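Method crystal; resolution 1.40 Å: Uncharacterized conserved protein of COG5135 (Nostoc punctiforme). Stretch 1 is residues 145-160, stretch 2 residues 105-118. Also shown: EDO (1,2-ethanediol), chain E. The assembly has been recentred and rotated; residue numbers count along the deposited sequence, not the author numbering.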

# COMPACT_ATOMS: atom_id res chain seq x y z
N PRO A 145 -12.60 -26.51 -12.58
CA PRO A 145 -11.81 -25.45 -13.21
C PRO A 145 -12.54 -24.86 -14.37
O PRO A 145 -13.19 -25.57 -15.11
CB PRO A 145 -10.62 -26.24 -13.82
CG PRO A 145 -11.12 -27.64 -13.96
CD PRO A 145 -11.93 -27.82 -12.71
N PRO A 146 -12.42 -23.54 -14.56
CA PRO A 146 -12.99 -22.99 -15.76
C PRO A 146 -12.21 -23.36 -17.03
O PRO A 146 -11.09 -23.90 -16.97
CB PRO A 146 -12.95 -21.49 -15.50
CG PRO A 146 -11.81 -21.32 -14.69
CD PRO A 146 -11.78 -22.52 -13.75
N ASP A 147 -12.78 -23.02 -18.17
CA ASP A 147 -12.09 -23.18 -19.47
C ASP A 147 -10.73 -22.48 -19.39
O ASP A 147 -10.68 -21.31 -19.10
CB ASP A 147 -12.95 -22.49 -20.54
CG ASP A 147 -12.50 -22.72 -21.91
OD1 ASP A 147 -11.28 -22.72 -22.13
OD2 ASP A 147 -13.31 -22.84 -22.82
N PRO A 148 -9.64 -23.22 -19.61
CA PRO A 148 -8.32 -22.60 -19.45
C PRO A 148 -7.87 -21.80 -20.66
O PRO A 148 -6.83 -21.13 -20.62
CB PRO A 148 -7.41 -23.82 -19.25
CG PRO A 148 -8.08 -24.91 -20.05
CD PRO A 148 -9.55 -24.68 -19.80
N ILE A 149 -8.69 -21.79 -21.70
CA ILE A 149 -8.41 -21.08 -22.95
C ILE A 149 -9.17 -19.73 -23.00
O ILE A 149 -8.69 -18.72 -23.52
CB ILE A 149 -8.80 -21.94 -24.18
CG1 ILE A 149 -8.04 -23.26 -24.13
CG2 ILE A 149 -8.60 -21.22 -25.51
CD1 ILE A 149 -6.58 -23.12 -24.09
N GLU A 150 -10.42 -19.73 -22.50
CA GLU A 150 -11.37 -18.65 -22.71
C GLU A 150 -11.73 -18.00 -21.39
O GLU A 150 -12.31 -18.66 -20.54
CB GLU A 150 -12.63 -19.23 -23.37
CG GLU A 150 -12.32 -19.99 -24.65
CD GLU A 150 -13.42 -20.13 -25.65
OE1 GLU A 150 -14.53 -19.59 -25.48
OE2 GLU A 150 -13.19 -20.79 -26.71
N PRO A 151 -11.42 -16.73 -21.17
CA PRO A 151 -11.64 -16.10 -19.88
C PRO A 151 -13.09 -16.00 -19.49
O PRO A 151 -13.95 -15.79 -20.33
CB PRO A 151 -11.00 -14.71 -20.02
CG PRO A 151 -10.87 -14.48 -21.47
CD PRO A 151 -10.74 -15.82 -22.13
N VAL A 152 -13.35 -16.10 -18.17
CA VAL A 152 -14.70 -15.95 -17.65
C VAL A 152 -15.06 -14.46 -17.58
O VAL A 152 -14.17 -13.61 -17.55
CB VAL A 152 -14.82 -16.64 -16.27
CG1 VAL A 152 -14.58 -18.16 -16.39
CG2 VAL A 152 -13.88 -16.00 -15.27
N PRO A 153 -16.35 -14.15 -17.59
CA PRO A 153 -16.75 -12.76 -17.72
C PRO A 153 -16.32 -11.85 -16.61
O PRO A 153 -16.14 -10.67 -16.84
CB PRO A 153 -18.27 -12.82 -17.76
CG PRO A 153 -18.60 -14.19 -18.13
CD PRO A 153 -17.50 -15.06 -17.66
N ASN A 154 -16.07 -12.39 -15.42
CA ASN A 154 -15.64 -11.58 -14.30
C ASN A 154 -14.12 -11.47 -14.18
O ASN A 154 -13.62 -10.86 -13.25
CB ASN A 154 -16.22 -12.07 -13.00
CG ASN A 154 -15.91 -13.52 -12.70
OD1 ASN A 154 -16.20 -14.40 -13.52
ND2 ASN A 154 -15.42 -13.80 -11.50
N PHE A 155 -13.39 -12.06 -15.12
CA PHE A 155 -11.94 -11.88 -15.17
C PHE A 155 -11.55 -10.60 -15.85
O PHE A 155 -11.94 -10.37 -17.01
CB PHE A 155 -11.33 -13.03 -15.98
CG PHE A 155 -9.83 -12.88 -16.16
CD1 PHE A 155 -8.96 -13.10 -15.08
CD2 PHE A 155 -9.27 -12.59 -17.40
CE1 PHE A 155 -7.59 -12.97 -15.23
CE2 PHE A 155 -7.90 -12.42 -17.53
CZ PHE A 155 -7.07 -12.64 -16.47
N CYS A 156 -10.71 -9.78 -15.17
CA CYS A 156 -10.15 -8.59 -15.74
C CYS A 156 -8.65 -8.63 -15.73
O CYS A 156 -8.01 -9.10 -14.78
CB CYS A 156 -10.47 -7.41 -14.88
SG CYS A 156 -12.17 -7.08 -14.71
N LEU A 157 -8.08 -8.11 -16.81
CA LEU A 157 -6.67 -7.71 -16.89
C LEU A 157 -6.64 -6.21 -16.52
O LEU A 157 -7.38 -5.40 -17.03
CB LEU A 157 -6.10 -7.90 -18.30
CG LEU A 157 -4.69 -7.32 -18.53
CD1 LEU A 157 -3.62 -7.93 -17.64
CD2 LEU A 157 -4.31 -7.51 -20.03
N LEU A 158 -5.80 -5.88 -15.58
CA LEU A 158 -5.61 -4.48 -15.12
C LEU A 158 -4.20 -4.06 -15.51
O LEU A 158 -3.22 -4.75 -15.15
CB LEU A 158 -5.88 -4.42 -13.63
CG LEU A 158 -5.68 -3.10 -12.95
CD1 LEU A 158 -6.62 -2.05 -13.56
CD2 LEU A 158 -5.95 -3.31 -11.42
N LEU A 159 -4.08 -2.98 -16.27
CA LEU A 159 -2.78 -2.40 -16.65
C LEU A 159 -2.57 -1.09 -15.94
O LEU A 159 -3.49 -0.27 -15.90
CB LEU A 159 -2.75 -2.16 -18.12
CG LEU A 159 -2.94 -3.38 -18.99
CD1 LEU A 159 -3.04 -2.91 -20.49
CD2 LEU A 159 -1.87 -4.47 -18.82
N LEU A 160 -1.35 -0.85 -15.47
CA LEU A 160 -0.90 0.45 -15.01
C LEU A 160 0.18 0.98 -15.94
O LEU A 160 1.18 0.29 -16.21
CB LEU A 160 -0.35 0.34 -13.59
CG LEU A 160 0.25 1.67 -13.09
CD1 LEU A 160 -0.82 2.63 -12.81
CD2 LEU A 160 1.06 1.35 -11.79
C1 EDO E . -0.44 -17.13 -23.22
O1 EDO E . 0.98 -17.03 -23.41
C2 EDO E . -1.08 -17.74 -24.46
O2 EDO E . -1.29 -19.12 -24.18
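Stretch 2 (105-118) DLQPARIAMWQELS

How does stretch 2 lie on stretch 1? It is mostly helix, beginning at Gln107 and entered from a 3-10 segment that begins earlier in the chain, with Leu106 at the N-cap position. The helix packs on strand 155-160 and on the proline-rich loop before it. The N-to-C directions of helix and strand differ by 111°, so the two cross steeply, and their axes approach to 8.2 Å. The register runs in opposite senses: Leu157 lies nearest Arg110 (CA to CA 5.4 Å), Pro151 nearest Trp114 (5.9 Å) and Ile149 nearest Gln115 (5.6 Å). Together the stretches bury 854 Å².

Which hydrogen bonds join the two stretches directly? Three helix side chains supply all four, each donating to a main-chain oxygen. Arg110, extended with its first three chi angles at t, grips Phe155 O with both NE and NH2, each at 2.9 Å. Trp114 NE1 donates to Asp147 O at 2.9 Å, and Gln115 NE2 donates almost linearly to Ile149 O, also at 2.9 Å. Proximity alone is not enough: Val152 O is 3.0 Å from Arg110 NH2, but the angle is poor. Val152 O instead accepts from Phe155 N at 3.0 Å, within the type I turn from Val152 to Phe155.

What completes the remaining polar valences? Arg110 NH1 donates to Gln107 OE1 at 3.0 Å, one turn back along the helix. A water accepts from Arg110 NH2 and donates to Pro151 O, both at 2.9 Å; another donates to Gln115 O at 2.9 Å and to Pro148 O at 2.8 Å. Gln115 OE1 accepts from 1,2-ethanediol O2 at 2.6 Å. In the loop, Asp147 OD1 accepts from Ile149 N at 2.8 Å and from Glu150 N at 3.1 Å. Val152 N is the exception, buried by the contact over a face of the Trp114 ring without a partner.

What fills the space between these bonds? Trp114 is the centrepiece. Pro151 CA sits 3.5 Å from the centroid of its five-membered ring, almost on the ring normal, in a CH-pi contact. The indole also turns an edge to the face of Phe155, where Trp114 CE3 comes within 3.5 Å of Phe155 CG. Farther along the strand, Leu157 CD2 meets Ala109 CB at 3.7 Å, and Leu159 CD1 reaches Leu106 CD1 at 4.2 Å. Phe155, Leu157 and Leu159 are every second residue of the strand, so all three CA-to-CB bonds point toward the helix.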

# COMPACT_ATOMS: atom_id res chain seq x y z
N ASP A 105 -9.24 -3.77 -28.54
CA ASP A 105 -7.86 -3.92 -28.96
C ASP A 105 -6.96 -4.64 -27.96
O ASP A 105 -5.91 -5.14 -28.34
CB ASP A 105 -7.21 -2.57 -29.32
CG ASP A 105 -7.27 -1.55 -28.17
OD1 ASP A 105 -8.28 -1.49 -27.43
OD2 ASP A 105 -6.30 -0.76 -28.04
N LEU A 106 -7.35 -4.69 -26.68
CA LEU A 106 -6.56 -5.35 -25.68
C LEU A 106 -7.15 -6.71 -25.28
O LEU A 106 -6.69 -7.32 -24.31
CB LEU A 106 -6.44 -4.46 -24.42
CG LEU A 106 -5.50 -3.25 -24.64
CD1 LEU A 106 -5.71 -2.20 -23.60
CD2 LEU A 106 -4.06 -3.77 -24.60
N GLN A 107 -8.16 -7.18 -25.99
CA GLN A 107 -8.66 -8.54 -25.66
C GLN A 107 -7.57 -9.60 -25.81
O GLN A 107 -7.49 -10.49 -24.97
CB GLN A 107 -9.94 -8.89 -26.39
CG GLN A 107 -11.13 -8.10 -25.86
CD GLN A 107 -11.48 -8.42 -24.43
OE1 GLN A 107 -11.38 -9.58 -24.01
NE2 GLN A 107 -11.93 -7.38 -23.67
N PRO A 108 -6.74 -9.58 -26.88
CA PRO A 108 -5.69 -10.57 -26.94
C PRO A 108 -4.79 -10.57 -25.69
O PRO A 108 -4.39 -11.66 -25.23
CB PRO A 108 -4.93 -10.21 -28.22
CG PRO A 108 -5.97 -9.54 -29.07
CD PRO A 108 -6.79 -8.76 -28.12
N ALA A 109 -4.48 -9.39 -25.13
CA ALA A 109 -3.69 -9.33 -23.92
C ALA A 109 -4.42 -9.96 -22.76
O ALA A 109 -3.83 -10.63 -21.95
CB ALA A 109 -3.32 -7.88 -23.59
N ARG A 110 -5.70 -9.69 -22.65
CA ARG A 110 -6.51 -10.29 -21.58
C ARG A 110 -6.57 -11.82 -21.67
O ARG A 110 -6.43 -12.53 -20.66
CB ARG A 110 -7.91 -9.67 -21.59
CG ARG A 110 -8.94 -10.26 -20.59
CD ARG A 110 -10.24 -9.52 -20.63
NE ARG A 110 -11.27 -10.19 -19.84
CZ ARG A 110 -12.24 -10.96 -20.32
NH1 ARG A 110 -12.39 -11.16 -21.63
NH2 ARG A 110 -13.06 -11.56 -19.46
N ILE A 111 -6.78 -12.29 -22.88
CA ILE A 111 -6.86 -13.74 -23.15
C ILE A 111 -5.52 -14.41 -22.85
O ILE A 111 -5.45 -15.47 -22.21
CB ILE A 111 -7.28 -14.00 -24.61
CG1 ILE A 111 -8.70 -13.49 -24.82
CG2 ILE A 111 -7.20 -15.51 -24.92
CD1 ILE A 111 -9.10 -13.14 -26.28
N ALA A 112 -4.40 -13.81 -23.28
CA ALA A 112 -3.08 -14.32 -22.98
C ALA A 112 -2.85 -14.41 -21.49
O ALA A 112 -2.31 -15.39 -21.01
CB ALA A 112 -1.99 -13.43 -23.66
N MSE A 113 -3.21 -13.35 -20.76
CA MSE A 113 -3.02 -13.38 -19.32
C MSE A 113 -3.78 -14.55 -18.68
O MSE A 113 -3.26 -15.29 -17.84
CB MSE A 113 -3.42 -12.06 -18.72
CG MSE A 113 -3.37 -11.92 -17.20
SE MSE A 113 -1.59 -11.48 -16.54
CE MSE A 113 -1.06 -13.21 -16.33
N TRP A 114 -5.05 -14.67 -19.04
CA TRP A 114 -5.88 -15.78 -18.54
C TRP A 114 -5.20 -17.11 -18.75
O TRP A 114 -5.16 -17.98 -17.87
CB TRP A 114 -7.24 -15.77 -19.30
CG TRP A 114 -8.14 -16.88 -18.90
CD1 TRP A 114 -8.43 -18.00 -19.65
CD2 TRP A 114 -8.90 -16.99 -17.71
NE1 TRP A 114 -9.35 -18.77 -18.99
CE2 TRP A 114 -9.65 -18.18 -17.79
CE3 TRP A 114 -9.01 -16.21 -16.57
CZ2 TRP A 114 -10.51 -18.58 -16.81
CZ3 TRP A 114 -9.89 -16.63 -15.57
CH2 TRP A 114 -10.61 -17.80 -15.71
N GLN A 115 -4.71 -17.33 -19.97
CA GLN A 115 -4.10 -18.59 -20.35
C GLN A 115 -2.78 -18.87 -19.60
O GLN A 115 -2.45 -20.05 -19.38
CB GLN A 115 -3.88 -18.61 -21.84
CG GLN A 115 -5.21 -18.70 -22.59
CD GLN A 115 -5.02 -18.78 -24.07
OE1 GLN A 115 -3.87 -18.79 -24.54
NE2 GLN A 115 -6.11 -18.77 -24.84
N GLU A 116 -2.07 -17.82 -19.22
CA GLU A 116 -0.80 -17.93 -18.53
C GLU A 116 -0.95 -18.24 -17.06
O GLU A 116 0.04 -18.63 -16.38
CB GLU A 116 -0.02 -16.60 -18.74
CG GLU A 116 0.46 -16.46 -20.15
CD GLU A 116 0.86 -15.05 -20.63
OE1 GLU A 116 0.88 -14.12 -19.80
OE2 GLU A 116 1.16 -14.91 -21.85
N LEU A 117 -2.12 -18.01 -16.50
CA LEU A 117 -2.36 -18.31 -15.12
C LEU A 117 -2.25 -19.78 -14.77
O LEU A 117 -2.41 -20.66 -15.62
CB LEU A 117 -3.73 -17.83 -14.70
CG LEU A 117 -4.00 -16.32 -14.83
CD1 LEU A 117 -5.43 -16.07 -14.38
CD2 LEU A 117 -3.03 -15.48 -14.00
N SER A 118 -2.03 -20.08 -13.48
CA SER A 118 -2.26 -21.43 -13.04
C SER A 118 -3.76 -21.81 -12.95
O SER A 118 -4.63 -20.96 -12.88
CB SER A 118 -1.65 -21.66 -11.64
OG SER A 118 -2.31 -20.80 -10.73
O HOH W 1 -15.15 -13.16 -20.68
O HOH W 2 -4.19 -22.13 -20.34